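Local structure of dipeptidase AC. Metallo peptidase. MEROPS family M19 (Rhodobacter sphaeroides, 3LY0) at residues Ala231-Asn245 and Met260-Gly274. The protein probably hydrolyses dipeptides as a zinc-dependent metallodipeptidase, and here holds a phosphinate mimic of L-Ala-D-Ala at its metal centre. Numbering follows the deposited sequence.
With ZN (zinc ion), chain E; LY0 ((2R)-3-[(R)-[(1R)-1-aminoethyl](hydroxy)phosphoryl]-2-methylpropanoic acid), chain C.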
loop_
_atom_site.group_PDB
_atom_site.type_symbol
_atom_site.label_atom_id
_atom_site.label_comp_id
_atom_site.label_asym_id
_atom_site.label_seq_id
_atom_site.Cartn_x
_atom_site.Cartn_y
_atom_site.Cartn_z
ATOM N N ALA A 231 7.452 -0.728 3.936
ATOM C CA ALA A 231 6.567 0.371 3.563
ATOM C C ALA A 231 5.930 -0.053 2.246
ATOM O O ALA A 231 6.621 -0.163 1.232
ATOM C CB ALA A 231 7.362 1.650 3.392
ATOM N N THR A 232 4.634 -0.357 2.261
ATOM C CA THR A 232 4.020 -0.957 1.079
ATOM C C THR A 232 3.861 -0.013 -0.106
ATOM O O THR A 232 3.808 -0.469 -1.247
ATOM C CB THR A 232 2.625 -1.543 1.370
ATOM O OG1 THR A 232 1.751 -0.498 1.809
ATOM C CG2 THR A 232 2.669 -2.672 2.420
ATOM N N HIS A 233 3.761 1.292 0.156
ATOM C CA HIS A 233 3.527 2.252 -0.918
ATOM C C HIS A 233 4.141 3.614 -0.589
ATOM O O HIS A 233 3.439 4.581 -0.273
ATOM C CB HIS A 233 2.031 2.309 -1.344
ATOM C CG HIS A 233 1.059 2.686 -0.257
ATOM N ND1 HIS A 233 0.919 1.973 0.918
ATOM C CD2 HIS A 233 0.120 3.664 -0.211
ATOM C CE1 HIS A 233 -0.028 2.521 1.654
ATOM N NE2 HIS A 233 -0.545 3.537 0.987
ATOM N N SER A 234 5.468 3.668 -0.678
ATOM C CA SER A 234 6.233 4.876 -0.334
ATOM C C SER A 234 7.439 4.983 -1.245
ATOM O O SER A 234 8.038 3.965 -1.605
ATOM C CB SER A 234 6.726 4.809 1.114
ATOM O OG SER A 234 5.651 4.758 2.031
ATOM N N ASN A 235 7.818 6.217 -1.587
ATOM C CA ASN A 235 8.925 6.456 -2.505
ATOM C C ASN A 235 10.111 7.137 -1.839
ATOM O O ASN A 235 10.199 7.171 -0.609
ATOM C CB ASN A 235 8.426 7.206 -3.742
ATOM C CG ASN A 235 7.352 6.420 -4.489
ATOM O OD1 ASN A 235 7.279 5.192 -4.373
ATOM N ND2 ASN A 235 6.504 7.120 -5.243
ATOM N N ALA A 236 11.034 7.663 -2.644
ATOM C CA ALA A 236 12.288 8.183 -2.106
ATOM C C ALA A 236 12.227 9.677 -1.826
ATOM O O ALA A 236 12.095 10.477 -2.751
ATOM C CB ALA A 236 13.436 7.867 -3.054
ATOM N N HIS A 237 12.346 10.040 -0.551
ATOM C CA HIS A 237 12.300 11.442 -0.143
ATOM C C HIS A 237 13.390 12.270 -0.820
ATOM O O HIS A 237 13.190 13.449 -1.108
ATOM C CB HIS A 237 12.433 11.540 1.371
ATOM C CG HIS A 237 12.032 12.869 1.921
ATOM N ND1 HIS A 237 12.918 13.916 2.054
ATOM C CD2 HIS A 237 10.834 13.330 2.347
ATOM C CE1 HIS A 237 12.283 14.961 2.553
ATOM N NE2 HIS A 237 11.019 14.632 2.740
ATOM N N ALA A 238 14.535 11.639 -1.068
ATOM C CA ALA A 238 15.671 12.327 -1.683
ATOM C C ALA A 238 15.344 12.774 -3.101
ATOM O O ALA A 238 15.953 13.723 -3.606
ATOM C CB ALA A 238 16.906 11.434 -1.663
ATOM N N VAL A 239 14.389 12.108 -3.742
ATOM C CA VAL A 239 13.947 12.473 -5.083
ATOM C C VAL A 239 12.740 13.409 -5.039
ATOM O O VAL A 239 12.711 14.430 -5.733
ATOM C CB VAL A 239 13.611 11.209 -5.905
ATOM C CG1 VAL A 239 13.067 11.564 -7.268
ATOM C CG2 VAL A 239 14.837 10.308 -6.016
ATOM N N THR A 240 11.744 13.050 -4.230
ATOM C CA THR A 240 10.536 13.854 -4.066
ATOM C C THR A 240 10.287 14.047 -2.574
ATOM O O THR A 240 9.888 13.106 -1.891
ATOM C CB THR A 240 9.311 13.119 -4.653
ATOM O OG1 THR A 240 9.480 12.957 -6.063
ATOM C CG2 THR A 240 8.013 13.885 -4.376
ATOM N N PRO A 241 10.543 15.258 -2.053
ATOM C CA PRO A 241 10.455 15.512 -0.607
ATOM C C PRO A 241 9.026 15.704 -0.100
ATOM O O PRO A 241 8.704 16.713 0.535
ATOM C CB PRO A 241 11.270 16.797 -0.437
ATOM C CG PRO A 241 11.068 17.502 -1.742
ATOM C CD PRO A 241 11.131 16.404 -2.771
ATOM N N SER A 242 8.184 14.711 -0.370
ATOM C CA SER A 242 6.850 14.618 0.219
ATOM C C SER A 242 6.950 14.024 1.621
ATOM O O SER A 242 7.768 13.142 1.861
ATOM C CB SER A 242 5.970 13.705 -0.635
ATOM O OG SER A 242 4.816 13.285 0.087
ATOM N N THR A 243 6.112 14.486 2.544
ATOM C CA THR A 243 6.062 13.884 3.883
ATOM C C THR A 243 5.806 12.368 3.861
ATOM O O THR A 243 6.116 11.672 4.833
ATOM C CB THR A 243 4.964 14.533 4.738
ATOM O OG1 THR A 243 3.747 14.563 3.982
ATOM C CG2 THR A 243 5.363 15.981 5.081
ATOM N N ARG A 244 5.229 11.882 2.763
ATOM C CA ARG A 244 4.892 10.462 2.625
ATOM C C ARG A 244 6.056 9.568 2.197
ATOM O O ARG A 244 5.965 8.337 2.282
ATOM C CB ARG A 244 3.714 10.298 1.674
ATOM C CG ARG A 244 2.370 10.450 2.369
ATOM C CD ARG A 244 2.016 9.184 3.141
ATOM N NE ARG A 244 1.491 8.130 2.271
ATOM C CZ ARG A 244 2.146 7.033 1.897
ATOM N NH1 ARG A 244 3.394 6.804 2.290
ATOM N NH2 ARG A 244 1.528 6.141 1.134
ATOM N N ASN A 245 7.141 10.172 1.724
ATOM C CA ASN A 245 8.287 9.399 1.243
ATOM C C ASN A 245 9.335 9.096 2.319
ATOM O O ASN A 245 9.229 9.567 3.460
ATOM C CB ASN A 245 8.886 10.080 0.009
ATOM C CG ASN A 245 8.012 9.912 -1.220
ATOM O OD1 ASN A 245 7.158 9.019 -1.270
ATOM N ND2 ASN A 245 8.228 10.749 -2.221
ATOM N N MET A 260 11.398 -4.183 2.817
ATOM C CA MET A 260 10.783 -4.075 1.500
ATOM C C MET A 260 10.100 -2.732 1.360
ATOM O O MET A 260 9.454 -2.239 2.304
ATOM C CB MET A 260 9.747 -5.197 1.346
ATOM C CG MET A 260 9.089 -5.284 -0.027
ATOM S SD MET A 260 10.185 -5.851 -1.393
ATOM C CE MET A 260 8.975 -5.897 -2.723
ATOM N N VAL A 261 10.266 -2.129 0.182
ATOM C CA VAL A 261 9.540 -0.909 -0.155
ATOM C C VAL A 261 8.816 -1.105 -1.474
ATOM O O VAL A 261 9.419 -1.526 -2.465
ATOM C CB VAL A 261 10.471 0.326 -0.240
ATOM C CG1 VAL A 261 9.685 1.545 -0.729
ATOM C CG2 VAL A 261 11.092 0.612 1.121
ATOM N N GLY A 262 7.516 -0.820 -1.474
ATOM C CA GLY A 262 6.745 -0.840 -2.702
ATOM C C GLY A 262 6.634 0.547 -3.316
ATOM O O GLY A 262 6.262 1.505 -2.634
ATOM N N LEU A 263 6.970 0.652 -4.602
ATOM C CA LEU A 263 6.875 1.913 -5.327
ATOM C C LEU A 263 5.428 2.372 -5.493
ATOM O O LEU A 263 4.617 1.673 -6.098
ATOM C CB LEU A 263 7.518 1.774 -6.707
ATOM C CG LEU A 263 7.589 3.080 -7.508
ATOM C CD1 LEU A 263 8.790 3.916 -7.104
ATOM C CD2 LEU A 263 7.610 2.778 -9.012
ATOM N N ASN A 264 5.127 3.560 -4.968
ATOM C CA ASN A 264 3.793 4.146 -5.049
ATOM C C ASN A 264 3.637 4.873 -6.389
ATOM O O ASN A 264 4.505 5.672 -6.763
ATOM C CB ASN A 264 3.614 5.106 -3.869
ATOM C CG ASN A 264 2.180 5.533 -3.677
ATOM O OD1 ASN A 264 1.439 5.684 -4.641
ATOM N ND2 ASN A 264 1.778 5.722 -2.424
ATOM N N PHE A 265 2.569 4.572 -7.128
ATOM C CA PHE A 265 2.354 5.205 -8.431
ATOM C C PHE A 265 1.730 6.597 -8.308
ATOM O O PHE A 265 1.512 7.267 -9.318
ATOM C CB PHE A 265 1.451 4.371 -9.351
ATOM C CG PHE A 265 1.994 3.005 -9.719
ATOM C CD1 PHE A 265 3.302 2.640 -9.428
ATOM C CD2 PHE A 265 1.174 2.087 -10.359
ATOM C CE1 PHE A 265 3.769 1.377 -9.756
ATOM C CE2 PHE A 265 1.636 0.833 -10.703
ATOM C CZ PHE A 265 2.937 0.478 -10.399
ATOM N N ALA A 266 1.433 7.037 -7.092
ATOM C CA ALA A 266 0.833 8.356 -6.910
ATOM C C ALA A 266 1.718 9.442 -7.497
ATOM O O ALA A 266 2.891 9.552 -7.143
ATOM C CB ALA A 266 0.590 8.626 -5.431
ATOM N N THR A 267 1.140 10.244 -8.389
ATOM C CA THR A 267 1.847 11.342 -9.038
ATOM C C THR A 267 2.552 12.225 -8.003
ATOM O O THR A 267 3.717 12.616 -8.184
ATOM C CB THR A 267 0.852 12.180 -9.864
ATOM O OG1 THR A 267 -0.284 12.479 -9.043
ATOM C CG2 THR A 267 0.367 11.373 -11.060
ATOM N N SER A 268 1.847 12.511 -6.912
ATOM C CA SER A 268 2.340 13.418 -5.876
ATOM C C SER A 268 3.640 12.947 -5.239
ATOM O O SER A 268 4.400 13.755 -4.713
ATOM C CB SER A 268 1.291 13.566 -4.782
ATOM O OG SER A 268 0.061 14.004 -5.341
ATOM N N PHE A 269 3.890 11.639 -5.283
ATOM C CA PHE A 269 5.029 11.068 -4.576
ATOM C C PHE A 269 6.145 10.668 -5.530
ATOM O O PHE A 269 7.206 10.237 -5.087
ATOM C CB PHE A 269 4.595 9.848 -3.751
ATOM C CG PHE A 269 3.464 10.128 -2.792
ATOM C CD1 PHE A 269 3.231 11.410 -2.305
ATOM C CD2 PHE A 269 2.637 9.090 -2.367
ATOM C CE1 PHE A 269 2.188 11.657 -1.412
ATOM C CE2 PHE A 269 1.597 9.325 -1.480
ATOM C CZ PHE A 269 1.366 10.610 -1.009
ATOM N N LEU A 270 5.892 10.810 -6.831
ATOM C CA LEU A 270 6.858 10.463 -7.878
ATOM C C LEU A 270 7.517 11.688 -8.510
ATOM O O LEU A 270 8.716 11.699 -8.743
ATOM C CB LEU A 270 6.162 9.677 -8.995
ATOM C CG LEU A 270 5.774 8.217 -8.734
ATOM C CD1 LEU A 270 4.911 7.673 -9.857
ATOM C CD2 LEU A 270 7.015 7.352 -8.565
ATOM N N ARG A 271 6.712 12.704 -8.810
ATOM C CA ARG A 271 7.222 13.890 -9.501
ATOM C C ARG A 271 8.161 14.672 -8.596
ATOM O O ARG A 271 7.909 14.831 -7.408
ATOM C CB ARG A 271 6.054 14.788 -9.909
ATOM C CG ARG A 271 5.106 14.164 -10.910
ATOM C CD ARG A 271 3.844 14.995 -11.044
ATOM N NE ARG A 271 4.170 16.333 -11.530
ATOM C CZ ARG A 271 3.746 16.832 -12.684
ATOM N NH1 ARG A 271 2.958 16.115 -13.472
ATOM N NH2 ARG A 271 4.109 18.056 -13.044
ATOM N N GLU A 272 9.249 15.182 -9.153
ATOM C CA GLU A 272 10.161 15.960 -8.331
ATOM C C GLU A 272 9.491 17.235 -7.811
ATOM O O GLU A 272 9.861 17.740 -6.753
ATOM C CB GLU A 272 11.436 16.291 -9.100
ATOM C CG GLU A 272 12.356 15.093 -9.300
ATOM C CD GLU A 272 13.624 15.455 -10.055
ATOM O OE1 GLU A 272 13.906 16.662 -10.202
ATOM O OE2 GLU A 272 14.335 14.534 -10.503
ATOM N N ASP A 273 8.495 17.728 -8.544
ATOM C CA ASP A 273 7.738 18.921 -8.132
ATOM C C ASP A 273 6.567 18.625 -7.187
ATOM O O ASP A 273 5.882 19.538 -6.736
ATOM C CB ASP A 273 7.261 19.732 -9.349
ATOM C CG ASP A 273 6.260 18.979 -10.221
ATOM O OD1 ASP A 273 5.595 18.044 -9.735
ATOM O OD2 ASP A 273 6.124 19.337 -11.411
ATOM N N GLY A 274 6.321 17.351 -6.900
ATOM C CA GLY A 274 5.313 16.978 -5.922
ATOM C C GLY A 274 3.877 17.323 -6.278
ATOM O O GLY A 274 3.010 17.340 -5.402
HETATM ZN ZN ZN E . -2.072 5.051 1.621
HETATM P P LY0 C . -4.159 6.132 0.152
HETATM C C1 LY0 C . -6.672 7.274 0.581
HETATM N N1 LY0 C . -6.368 4.843 0.961
HETATM C C2 LY0 C . -5.980 5.994 0.165
HETATM C C4 LY0 C . -3.620 7.309 -1.151
HETATM C C5 LY0 C . -2.621 8.343 -0.711
HETATM C C6 LY0 C . -1.483 7.760 0.081
HETATM C C7 LY0 C . -2.203 9.308 -1.790
HETATM O O31 LY0 C . -3.651 4.733 -0.099
HETATM O O32 LY0 C . -3.677 6.587 1.570
HETATM O O61 LY0 C . -0.671 8.593 0.778
HETATM O O62 LY0 C . -1.290 6.533 0.139
#
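Asn235 reads the backbone of 260-274 through both ends of its amide. Asn235 OD1 accepts from Asn264 N at 2.8 Å, in the plane of its own side-chain carbonyl and on a lone pair, and Asn235 ND2 returns a 175° bond to Asn264 O; the same ND2 also hydrogen-bonds to Phe269 O (3.2 Å), from above that carbonyl's plane. Phe269 O takes a second bond from Asn245 ND2 (3.1 Å). With an alanine in place of Asn235, Asn264 N and O would probably lose their amide mate and Phe269 O would keep only Asn245 ND2 of its two amide donors. Thr240 OG1 donates to Arg271 O at 2.8 Å and also bonds to His288.

His233 O is gripped twice, by Asn264 ND2 (2.9 Å, above the carbonyl plane) and by Arg244 NH2. Arg244 CB lies over one face of the Phe269 ring, 3.8 Å from its centroid and 21° off the normal, a CH-pi contact. Bends at chi2 (-78°) and chi3 then fold the chain back, so that Arg244 NE and NH2 bind the ligand carboxylate, NE to O61 at 2.7 Å. His233 NE2 binds zinc at 2.2 Å, a site completed by Glu139, His212 and the inhibitor.

Backbone bonds Ala231 N to Met260 O and Gly262 N to Ala231 O pair strand 230-231 parallel with 260-263, itself flanked by 301-303. Within this TIM-barrel-clan fold, the loops after both strands line the ligand pocket, through His233 and Arg244 on one and Phe269 on the other, with helix 283-296 against Asn235 and Val261.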